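Long-range contacts in cytoplasmic export protein 1 (Saccharomyces cerevisiae, PDB 3VWA), which binds tRNA and acts in nuclear tRNA export, where it may collect tRNA from export receptors at the nuclear pore complex and deliver aminoacylated tRNA to the translation machinery: residues A[24-29]-A[43-48]; A[105-110]-A[237-242]; A[298-303]-A[319-324]; A[499-504]-A[525-530]. All coordinates share one frame; numbering follows the deposited sequence.

This chain is the kinase-like and HEAT-repeat part of a longer protein, and the four contacts follow one another along it from the N-terminal end. Interaction 1 pairs two strands of the antiparallel sheet of the kinase-like domain, and interaction 2 joins the starts of two helices in the helical part of the same domain, with centres about 34 Å apart. Interaction 3 lies in the helices that follow, its centre about 28 Å from that of interaction 2. Interaction 4, between the helices of a HEAT repeat, lies about 54 Å from interaction 3 and about 78 Å from interaction 1, centre to centre. No two of them touch; the nearest atoms of interactions 2 and 3 are about 15 Å apart.

Interaction 1 of 4, residues A[24-29]-A[43-48]; sequences ALWQCF and FKAKRS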
# COMPACT_ATOMS: atom_id res chain seq x y z
N ALA A 24 22.02 -13.65 -20.75
CA ALA A 24 23.24 -14.27 -21.23
C ALA A 24 24.47 -13.56 -20.69
O ALA A 24 25.54 -14.18 -20.62
CB ALA A 24 23.26 -14.31 -22.75
N LEU A 25 24.36 -12.26 -20.36
CA LEU A 25 25.54 -11.50 -19.90
C LEU A 25 25.65 -11.20 -18.40
O LEU A 25 26.73 -10.86 -17.92
CB LEU A 25 25.68 -10.22 -20.67
CG LEU A 25 25.92 -10.50 -22.12
CD1 LEU A 25 25.80 -9.20 -22.85
CD2 LEU A 25 27.27 -11.15 -22.38
N TRP A 26 24.53 -11.31 -17.68
CA TRP A 26 24.42 -10.86 -16.30
C TRP A 26 23.47 -11.71 -15.53
O TRP A 26 22.43 -12.15 -16.05
CB TRP A 26 23.90 -9.41 -16.22
CG TRP A 26 24.77 -8.45 -16.95
CD1 TRP A 26 24.66 -8.02 -18.27
CD2 TRP A 26 25.96 -7.77 -16.44
NE1 TRP A 26 25.69 -7.16 -18.58
CE2 TRP A 26 26.48 -6.97 -17.54
CE3 TRP A 26 26.63 -7.75 -15.22
CZ2 TRP A 26 27.63 -6.21 -17.42
CZ3 TRP A 26 27.76 -6.95 -15.10
CH2 TRP A 26 28.25 -6.21 -16.18
N GLN A 27 23.80 -11.91 -14.25
CA GLN A 27 22.80 -12.29 -13.24
C GLN A 27 22.44 -11.07 -12.40
O GLN A 27 23.29 -10.24 -12.09
CB GLN A 27 23.35 -13.36 -12.31
CG GLN A 27 23.46 -14.70 -13.00
CD GLN A 27 24.16 -15.69 -12.12
OE1 GLN A 27 25.33 -15.49 -11.75
NE2 GLN A 27 23.46 -16.76 -11.75
N CYS A 28 21.18 -10.98 -12.02
CA CYS A 28 20.75 -9.83 -11.26
C CYS A 28 20.25 -10.29 -9.89
O CYS A 28 19.31 -11.08 -9.81
CB CYS A 28 19.71 -9.05 -12.05
SG CYS A 28 18.77 -7.83 -11.11
N PHE A 29 20.92 -9.79 -8.85
CA PHE A 29 20.69 -10.23 -7.46
C PHE A 29 20.24 -9.05 -6.62
O PHE A 29 20.79 -7.95 -6.78
CB PHE A 29 22.01 -10.77 -6.83
CG PHE A 29 22.48 -12.11 -7.36
CD1 PHE A 29 22.00 -13.29 -6.82
CD2 PHE A 29 23.45 -12.19 -8.37
CE1 PHE A 29 22.44 -14.53 -7.27
CE2 PHE A 29 23.88 -13.44 -8.82
CZ PHE A 29 23.37 -14.62 -8.28
N PHE A 43 24.53 -6.51 -10.14
CA PHE A 43 24.61 -7.19 -11.42
C PHE A 43 25.97 -7.92 -11.53
O PHE A 43 27.06 -7.31 -11.46
CB PHE A 43 24.46 -6.21 -12.58
CG PHE A 43 23.08 -5.65 -12.72
CD1 PHE A 43 22.09 -6.34 -13.48
CD2 PHE A 43 22.76 -4.40 -12.17
CE1 PHE A 43 20.82 -5.75 -13.63
CE2 PHE A 43 21.49 -3.86 -12.32
CZ PHE A 43 20.54 -4.53 -13.06
N LYS A 44 25.88 -9.23 -11.66
CA LYS A 44 27.05 -10.07 -11.71
C LYS A 44 27.22 -10.52 -13.15
O LYS A 44 26.31 -11.14 -13.72
CB LYS A 44 26.85 -11.28 -10.79
CG LYS A 44 27.91 -12.36 -10.95
CD LYS A 44 27.98 -13.19 -9.68
CE LYS A 44 29.41 -13.60 -9.42
NZ LYS A 44 29.93 -14.40 -10.54
N ALA A 45 28.35 -10.15 -13.75
CA ALA A 45 28.72 -10.50 -15.12
C ALA A 45 29.00 -11.97 -15.29
O ALA A 45 29.71 -12.60 -14.46
CB ALA A 45 29.94 -9.73 -15.57
N LYS A 46 28.48 -12.50 -16.38
CA LYS A 46 28.79 -13.84 -16.79
C LYS A 46 30.03 -13.70 -17.66
O LYS A 46 29.97 -13.85 -18.88
CB LYS A 46 27.63 -14.41 -17.59
CG LYS A 46 26.47 -14.87 -16.73
CD LYS A 46 25.64 -15.78 -17.63
CE LYS A 46 24.27 -16.06 -17.04
NZ LYS A 46 23.35 -16.45 -18.15
N ARG A 47 31.14 -13.36 -17.01
CA ARG A 47 32.34 -12.96 -17.73
C ARG A 47 33.04 -14.15 -18.37
O ARG A 47 33.25 -15.18 -17.75
CB ARG A 47 33.30 -12.21 -16.83
CG ARG A 47 34.29 -11.32 -17.61
CD ARG A 47 34.99 -10.46 -16.57
NE ARG A 47 36.28 -9.92 -17.01
CZ ARG A 47 37.03 -9.16 -16.21
NH1 ARG A 47 36.60 -8.81 -15.00
NH2 ARG A 47 38.20 -8.74 -16.63
N SER A 48 33.40 -14.00 -19.63
CA SER A 48 34.06 -15.07 -20.35
C SER A 48 34.93 -14.40 -21.38
O SER A 48 34.82 -13.17 -21.58
CB SER A 48 33.02 -16.06 -20.95
OG SER A 48 32.58 -15.68 -22.24
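Residues 26-29 and 43-45 run antiparallel, their short axes 155° apart, with Gln27 and Lys44 as a hydrogen-bonded pair between the non-hydrogen-bonded pairs Trp26-Ala45 and Cys28-Phe43. This is a β hairpin in the antiparallel sheet of the kinase-like domain. Gln27 N donates to Lys44 O at 2.7 Å, and Lys44 N returns to Gln27 O at 2.8 Å, each donor lying in the plane of the carbonyl it meets. Lys46 N extends the pairing with a nearly straight bond to Leu25 O, which it meets from above the carbonyl plane.

Trp26, Cys28, Phe43 and Ala45 share one face of the sheet. With CG anti to its carbonyl carbon, Trp26 brings its six-membered ring beneath the Ala45 methyl, whose CB stands 4.0 Å from the ring centroid in a CH-π contact. The same ring reaches Phe43 CB with CE3, while NE1 hydrogen-bonds to Glu150 OE2; Ile55 and Ala58 of helix 52-64 also touch Trp26. On the other face Gln27 and Lys44 lie side by side, and Phe29 presents its ring edge to Lys44 CB. The lysine bends at its last two torsions and sends NZ to Gln82 O. Cys28 holds SG anti to its backbone N (chi1 166°), obliquely to the Phe43 ring and 4.5 Å from that ring's centroid.

Interaction 2 of 4, residues A[105-110]-A[237-242]; sequences NKFGVE and SNPLIN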
# COMPACT_ATOMS: atom_id res chain seq x y z
N ASN A 105 -3.86 -0.07 -17.84
CA ASN A 105 -3.80 1.38 -17.58
C ASN A 105 -2.90 2.01 -18.63
O ASN A 105 -1.66 2.14 -18.45
CB ASN A 105 -3.28 1.67 -16.16
CG ASN A 105 -3.21 3.18 -15.85
OD1 ASN A 105 -3.14 3.98 -16.75
ND2 ASN A 105 -3.25 3.55 -14.57
N LYS A 106 -3.51 2.41 -19.75
CA LYS A 106 -2.72 2.94 -20.84
C LYS A 106 -1.92 4.19 -20.41
O LYS A 106 -0.86 4.43 -20.93
CB LYS A 106 -3.61 3.24 -22.08
CG LYS A 106 -4.30 4.60 -22.10
CD LYS A 106 -5.31 4.61 -23.24
CE LYS A 106 -5.82 5.99 -23.54
NZ LYS A 106 -4.76 6.74 -24.30
N PHE A 107 -2.47 4.97 -19.47
CA PHE A 107 -1.79 6.20 -19.04
C PHE A 107 -0.48 5.81 -18.35
O PHE A 107 0.53 6.49 -18.52
CB PHE A 107 -2.66 7.06 -18.09
CG PHE A 107 -3.92 7.58 -18.74
CD1 PHE A 107 -3.87 8.31 -19.94
CD2 PHE A 107 -5.16 7.34 -18.17
CE1 PHE A 107 -5.03 8.79 -20.53
CE2 PHE A 107 -6.33 7.80 -18.76
CZ PHE A 107 -6.27 8.54 -19.93
N GLY A 108 -0.52 4.70 -17.60
CA GLY A 108 0.67 4.09 -16.99
C GLY A 108 1.78 3.82 -17.97
O GLY A 108 2.95 4.27 -17.78
N VAL A 109 1.44 3.04 -19.02
CA VAL A 109 2.39 2.54 -20.00
C VAL A 109 2.98 3.78 -20.70
O VAL A 109 4.18 3.86 -20.94
CB VAL A 109 1.67 1.59 -21.04
CG1 VAL A 109 2.61 1.13 -22.18
CG2 VAL A 109 1.04 0.37 -20.37
N GLU A 110 2.13 4.74 -21.02
CA GLU A 110 2.54 5.94 -21.70
C GLU A 110 3.47 6.79 -20.80
O GLU A 110 4.43 7.37 -21.27
CB GLU A 110 1.31 6.79 -22.13
CG GLU A 110 0.52 6.29 -23.35
CD GLU A 110 -0.87 6.91 -23.45
OE1 GLU A 110 -1.03 8.12 -23.11
OE2 GLU A 110 -1.81 6.19 -23.87
N SER A 237 -3.34 14.72 -23.30
CA SER A 237 -4.47 14.16 -22.54
C SER A 237 -4.04 13.35 -21.30
O SER A 237 -4.84 13.21 -20.36
CB SER A 237 -5.31 13.21 -23.44
OG SER A 237 -6.07 13.95 -24.38
N ASN A 238 -2.81 12.82 -21.30
CA ASN A 238 -2.42 11.91 -20.26
C ASN A 238 -2.26 12.70 -18.96
O ASN A 238 -1.34 13.49 -18.83
CB ASN A 238 -1.14 11.21 -20.67
CG ASN A 238 -0.78 10.10 -19.72
OD1 ASN A 238 -0.94 10.23 -18.51
ND2 ASN A 238 -0.29 9.01 -20.26
N PRO A 239 -3.18 12.50 -18.01
CA PRO A 239 -3.15 13.19 -16.74
C PRO A 239 -2.00 12.69 -15.84
O PRO A 239 -1.61 13.39 -14.92
CB PRO A 239 -4.50 12.82 -16.10
CG PRO A 239 -4.89 11.52 -16.74
CD PRO A 239 -4.28 11.52 -18.10
N LEU A 240 -1.49 11.50 -16.09
CA LEU A 240 -0.37 11.03 -15.28
C LEU A 240 0.93 11.69 -15.77
O LEU A 240 1.77 12.00 -15.00
CB LEU A 240 -0.26 9.51 -15.30
CG LEU A 240 -1.36 8.78 -14.52
CD1 LEU A 240 -1.06 7.29 -14.45
CD2 LEU A 240 -1.56 9.34 -13.11
N ILE A 241 1.06 11.95 -17.06
CA ILE A 241 2.26 12.60 -17.55
C ILE A 241 2.43 13.98 -16.88
O ILE A 241 3.51 14.31 -16.35
CB ILE A 241 2.25 12.69 -19.08
CG1 ILE A 241 2.49 11.29 -19.65
CG2 ILE A 241 3.35 13.65 -19.56
CD1 ILE A 241 2.62 11.26 -21.15
N ASN A 242 1.34 14.76 -16.86
CA ASN A 242 1.35 16.07 -16.20
C ASN A 242 1.51 15.94 -14.68
O ASN A 242 2.23 16.69 -14.05
CB ASN A 242 0.06 16.85 -16.51
CG ASN A 242 -0.10 17.14 -18.01
OD1 ASN A 242 -0.72 16.36 -18.75
ND2 ASN A 242 0.50 18.25 -18.47
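Asn238 ND2 is gripped by two acceptors of the opposite segment, the backbone O of Phe107 and the carboxylate oxygen OE1 of Glu110. The bond from Asn238 ND2 to Phe107 O is 3.2 Å long and almost straight (177°); it runs in the amide plane and ends on a lone pair of the carbonyl. Asn238 ND2 lies 3.1 Å from Glu110 OE1; this second bond is more bent, and it meets OE1 from above the carboxylate plane. The other carboxylate oxygen, Glu110 OE2, uses its syn lone pair in a salt bridge with Lys106 NZ, so the group is held through both oxygens.

The opposite end of the Asn238 amide is also engaged. With CG anti to the backbone N (chi1 -172°), OD1 turns back over the start of helix 239-248 and accepts from Ile241 N at 3.0 Å, with a weak bond from Leu240 N. Asn238 is thus the N-cap of one helix while its amide nitrogen ties that cap to the first turn of another, helix 106-122, within the helical part of the kinase-like domain. Asn105 is the N-cap there: its OD1 accepts from Gly108 N at 2.8 Å, and its ND2 hydrogen-bonds to Ile275 O and Arg277 O.

Beside the polar pair, the Phe107 and Asn238 side chains lie alongside each other and point opposite ways, with ring and amide planes 64° apart. Pro239 CD sits over one face of this ring, 3.8 Å from its centroid in a CH-π contact. Leu240 CD1 meets Phe107 CB at 4.0 Å.

Interaction 3 of 4, residues A[298-303]-A[319-324]; sequences LLMTQS and HKLVPF
Leu321 projects its two methyl branches across to helix 283-303, and the two meet different residues. CD2 reaches the helix between two successive residues, 3.7 Å from Leu299 CB and 3.6 Å from CG of selenomethionine 300 (Met300). CD1 points along the helix in its N-to-C direction and comes 3.5 Å from Ser303 OG, although that serine is poorly ordered. The first torsion of Leu321 puts CG anti to the carbonyl carbon (chi1 -68°), which swings the fork toward the facing helix even though the bond leaving the backbone does not point there. Met300, extended beyond CG, crosses Leu321 obliquely; its side chain also touches Gln348 and Ser349 of helix 342-351.

Leu299 faces the other segment directly and works with both ends of its side chain. While its CB meets Leu321, its CD1 reaches Phe324, 4.0 Å from CD2 of that ring. The Leu299 and Phe324 side chains cross at about a right angle, and the methyl meets the ring obliquely. One face of the Phe324 ring is covered from within its own segment by Lys320 CB, 3.5 Å above the plane and over the centre of the ring.

The contact joins the C-terminal part of helix 283-303 to the N-terminal part of helix 321-335, in the helices between the kinase-like domain and HEAT repeat 1. Phe324 also packs on Leu259 and Met262 of helix 255-271, and Lys320 NZ makes its salt bridge there, with Glu266. No hydrogen bond crosses between the two segments, so their fit rests on the shapes of methyl, methylene and ring groups, without a directional bond to fix their relative rotation.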
# COMPACT_ATOMS: atom_id res chain seq x y z
N LEU A 298 2.22 18.24 8.21
CA LEU A 298 2.29 19.70 8.27
C LEU A 298 0.94 20.31 8.58
O LEU A 298 0.81 21.13 9.48
CB LEU A 298 2.90 20.33 7.01
CG LEU A 298 4.41 20.64 6.91
CD1 LEU A 298 5.00 21.07 8.27
CD2 LEU A 298 5.23 19.50 6.27
N LEU A 299 -0.09 19.88 7.86
CA LEU A 299 -1.43 20.41 8.07
C LEU A 299 -1.96 20.15 9.49
O LEU A 299 -2.75 20.92 10.02
CB LEU A 299 -2.38 19.78 7.08
CG LEU A 299 -2.10 20.04 5.62
CD1 LEU A 299 -3.12 19.22 4.86
CD2 LEU A 299 -2.24 21.53 5.34
N MSE A 300 -1.55 19.03 10.07
CA MSE A 300 -2.03 18.60 11.38
C MSE A 300 -1.36 19.42 12.45
O MSE A 300 -1.97 19.73 13.46
CB MSE A 300 -1.73 17.11 11.55
CG MSE A 300 -2.90 16.33 10.95
SE MSE A 300 -2.71 14.43 11.49
CE MSE A 300 -3.91 13.89 10.03
N THR A 301 -0.11 19.79 12.25
CA THR A 301 0.51 20.80 13.10
C THR A 301 -0.20 22.19 12.97
O THR A 301 -0.46 22.86 13.97
CB THR A 301 2.02 20.85 12.85
OG1 THR A 301 2.56 19.59 13.21
CG2 THR A 301 2.70 21.97 13.65
N GLN A 302 -0.53 22.59 11.74
CA GLN A 302 -1.31 23.81 11.48
C GLN A 302 -2.63 23.81 12.21
O GLN A 302 -3.15 24.88 12.57
CB GLN A 302 -1.67 23.91 10.00
CG GLN A 302 -0.68 24.53 9.03
CD GLN A 302 -1.26 24.53 7.62
OE1 GLN A 302 -2.25 23.83 7.34
NE2 GLN A 302 -0.68 25.31 6.73
N SER A 303 -3.22 22.62 12.37
CA SER A 303 -4.55 22.43 12.96
C SER A 303 -4.58 22.94 14.40
O SER A 303 -5.57 23.54 14.84
CB SER A 303 -4.91 20.94 12.92
OG SER A 303 -6.18 20.70 12.35
N HIS A 319 -9.12 21.91 5.83
CA HIS A 319 -10.22 21.22 5.13
C HIS A 319 -9.71 20.12 4.22
O HIS A 319 -10.48 19.35 3.68
CB HIS A 319 -11.02 22.24 4.29
CG HIS A 319 -10.23 22.82 3.15
ND1 HIS A 319 -9.10 23.56 3.35
CD2 HIS A 319 -10.43 22.77 1.78
CE1 HIS A 319 -8.60 23.92 2.17
NE2 HIS A 319 -9.41 23.45 1.20
N LYS A 320 -8.41 20.08 3.96
CA LYS A 320 -7.83 18.99 3.19
C LYS A 320 -7.45 17.78 4.07
O LYS A 320 -7.04 16.75 3.54
CB LYS A 320 -6.63 19.48 2.36
CG LYS A 320 -6.98 20.51 1.32
CD LYS A 320 -8.01 19.97 0.34
CE LYS A 320 -7.94 20.73 -0.98
NZ LYS A 320 -9.06 20.27 -1.87
N LEU A 321 -7.58 17.91 5.39
CA LEU A 321 -7.20 16.80 6.30
C LEU A 321 -7.93 15.50 6.03
O LEU A 321 -7.30 14.48 5.84
CB LEU A 321 -7.42 17.21 7.74
CG LEU A 321 -6.46 18.31 8.20
CD1 LEU A 321 -7.06 18.91 9.47
CD2 LEU A 321 -5.09 17.72 8.42
N VAL A 322 -9.24 15.54 6.04
CA VAL A 322 -10.10 14.39 5.70
C VAL A 322 -9.84 13.85 4.29
O VAL A 322 -9.60 12.67 4.13
CB VAL A 322 -11.60 14.72 5.99
CG1 VAL A 322 -12.56 13.61 5.54
CG2 VAL A 322 -11.77 14.94 7.48
N PRO A 323 -9.86 14.71 3.24
CA PRO A 323 -9.67 14.08 1.91
C PRO A 323 -8.31 13.44 1.69
O PRO A 323 -8.25 12.34 1.19
CB PRO A 323 -9.92 15.20 0.90
CG PRO A 323 -10.44 16.36 1.70
CD PRO A 323 -10.16 16.14 3.17
N PHE A 324 -7.22 14.12 2.08
CA PHE A 324 -5.88 13.61 1.90
C PHE A 324 -5.68 12.34 2.74
O PHE A 324 -5.07 11.39 2.28
CB PHE A 324 -4.77 14.63 2.33
CG PHE A 324 -4.65 15.87 1.45
CD1 PHE A 324 -5.52 16.10 0.38
CD2 PHE A 324 -3.68 16.85 1.74
CE1 PHE A 324 -5.41 17.25 -0.45
CE2 PHE A 324 -3.56 17.99 0.95
CZ PHE A 324 -4.43 18.21 -0.14

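Interaction 4 of 4, residues A[499-504]-A[525-530]; sequences KILTVI and EYLEKL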
# COMPACT_ATOMS: atom_id res chain seq x y z
N LYS A 499 -31.01 -16.89 39.22
CA LYS A 499 -30.91 -15.49 38.81
C LYS A 499 -31.60 -15.07 37.52
O LYS A 499 -32.37 -14.13 37.50
CB LYS A 499 -29.41 -15.14 38.70
CG LYS A 499 -29.12 -13.70 38.30
CD LYS A 499 -27.62 -13.45 38.30
CE LYS A 499 -27.08 -13.43 39.73
NZ LYS A 499 -26.03 -12.38 39.83
N ILE A 500 -31.30 -15.75 36.42
CA ILE A 500 -31.76 -15.28 35.07
C ILE A 500 -33.30 -15.32 34.87
O ILE A 500 -33.88 -14.45 34.14
CB ILE A 500 -31.03 -16.09 33.94
CG1 ILE A 500 -29.51 -16.11 34.17
CG2 ILE A 500 -31.30 -15.51 32.59
CD1 ILE A 500 -28.94 -14.72 34.38
N LEU A 501 -33.98 -16.30 35.50
CA LEU A 501 -35.47 -16.36 35.35
C LEU A 501 -36.18 -15.07 35.68
O LEU A 501 -37.04 -14.65 34.93
CB LEU A 501 -36.10 -17.48 36.17
CG LEU A 501 -35.62 -18.90 35.87
CD1 LEU A 501 -36.38 -19.85 36.78
CD2 LEU A 501 -35.86 -19.24 34.39
N THR A 502 -35.79 -14.45 36.80
CA THR A 502 -36.32 -13.18 37.24
C THR A 502 -35.74 -11.94 36.56
O THR A 502 -36.25 -10.82 36.75
CB THR A 502 -36.25 -13.05 38.79
OG1 THR A 502 -34.95 -13.43 39.27
CG2 THR A 502 -37.24 -13.94 39.44
N VAL A 503 -34.66 -12.10 35.78
CA VAL A 503 -34.24 -11.06 34.82
C VAL A 503 -35.17 -11.09 33.59
O VAL A 503 -35.57 -10.06 33.08
CB VAL A 503 -32.79 -11.27 34.30
CG1 VAL A 503 -32.53 -10.30 33.15
CG2 VAL A 503 -31.73 -11.13 35.43
N ILE A 504 -35.48 -12.28 33.08
CA ILE A 504 -36.43 -12.39 31.97
C ILE A 504 -37.85 -12.07 32.34
O ILE A 504 -38.50 -11.24 31.68
CB ILE A 504 -36.42 -13.77 31.34
CG1 ILE A 504 -35.03 -14.01 30.70
CG2 ILE A 504 -37.51 -13.86 30.27
CD1 ILE A 504 -34.66 -15.45 30.46
N GLU A 525 -38.02 -20.97 26.45
CA GLU A 525 -36.79 -21.65 26.06
C GLU A 525 -35.83 -21.79 27.29
O GLU A 525 -35.17 -22.82 27.47
CB GLU A 525 -36.18 -20.88 24.88
CG GLU A 525 -34.78 -21.38 24.47
CD GLU A 525 -34.12 -20.51 23.41
OE1 GLU A 525 -32.95 -20.84 23.09
OE2 GLU A 525 -34.76 -19.53 22.89
N TYR A 526 -35.82 -20.79 28.20
CA TYR A 526 -34.96 -20.90 29.39
C TYR A 526 -35.53 -21.89 30.39
O TYR A 526 -34.79 -22.63 31.04
CB TYR A 526 -34.83 -19.54 30.08
CG TYR A 526 -33.63 -18.70 29.62
CD1 TYR A 526 -32.52 -18.55 30.44
CD2 TYR A 526 -33.66 -18.04 28.39
CE1 TYR A 526 -31.41 -17.76 30.03
CE2 TYR A 526 -32.59 -17.24 27.97
CZ TYR A 526 -31.48 -17.08 28.79
OH TYR A 526 -30.44 -16.29 28.35
N LEU A 527 -36.86 -21.88 30.53
CA LEU A 527 -37.60 -22.86 31.31
C LEU A 527 -37.37 -24.29 30.87
O LEU A 527 -37.24 -25.20 31.72
CB LEU A 527 -39.12 -22.61 31.22
CG LEU A 527 -39.63 -21.38 31.98
CD1 LEU A 527 -41.13 -21.32 31.72
CD2 LEU A 527 -39.30 -21.51 33.48
N GLU A 528 -37.36 -24.47 29.56
CA GLU A 528 -37.13 -25.80 28.95
C GLU A 528 -35.74 -26.26 29.27
O GLU A 528 -35.52 -27.42 29.66
CB GLU A 528 -37.31 -25.74 27.43
CG GLU A 528 -38.63 -26.32 26.91
CD GLU A 528 -39.56 -25.30 26.26
OE1 GLU A 528 -40.60 -24.94 26.88
OE2 GLU A 528 -39.28 -24.86 25.10
N LYS A 529 -34.76 -25.35 29.14
CA LYS A 529 -33.40 -25.71 29.48
C LYS A 529 -33.30 -26.17 30.93
O LYS A 529 -32.73 -27.23 31.22
CB LYS A 529 -32.40 -24.62 29.10
CG LYS A 529 -31.04 -24.82 29.74
CD LYS A 529 -29.93 -24.07 28.99
CE LYS A 529 -28.66 -24.07 29.81
NZ LYS A 529 -27.62 -23.40 28.96
N LEU A 530 -33.92 -25.41 31.84
CA LEU A 530 -33.93 -25.76 33.28
C LEU A 530 -34.63 -27.05 33.56
O LEU A 530 -34.13 -27.87 34.35
CB LEU A 530 -34.56 -24.65 34.13
CG LEU A 530 -34.79 -24.77 35.66
CD1 LEU A 530 -33.53 -25.19 36.44
CD2 LEU A 530 -35.35 -23.44 36.21
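Tyr526 takes an unusual first torsion (chi1 -92°), which sets its ring against two isoleucines of helix 493-504. Ile504 has CG1 anti to the carbonyl carbon and a nearly extended second torsion, so CD1 reaches straight out over the centre of the ring, 3.5 Å from its centroid in a CH-π contact. Ile500 bends instead at its second torsion (chi2 -52°), carrying CD1 away; its other branch, CG2, anti to the backbone N, makes the contact, 3.4 Å from Tyr526 CE1. One turn apart, the two isoleucines therefore offer the ring different branches.

Leu501 flanks them with both methyls. Leu530, with CG anti to its backbone N, presents CD2 to Leu501 CD1 at 3.8 Å, the two side chains crossing at about a right angle, while Leu501 CD2 lies 4.2 Å from Leu527 CD2.

The two helices run antiparallel at 163°, their short axes 10.8 Å apart, as the paired helices of HEAT repeat 2. Tyr526 OH hydrogen-bonds to Leu484 O in the last turn of helix 474-487, and Val503 packs on helix 454-469, linking the pair to the helices before it.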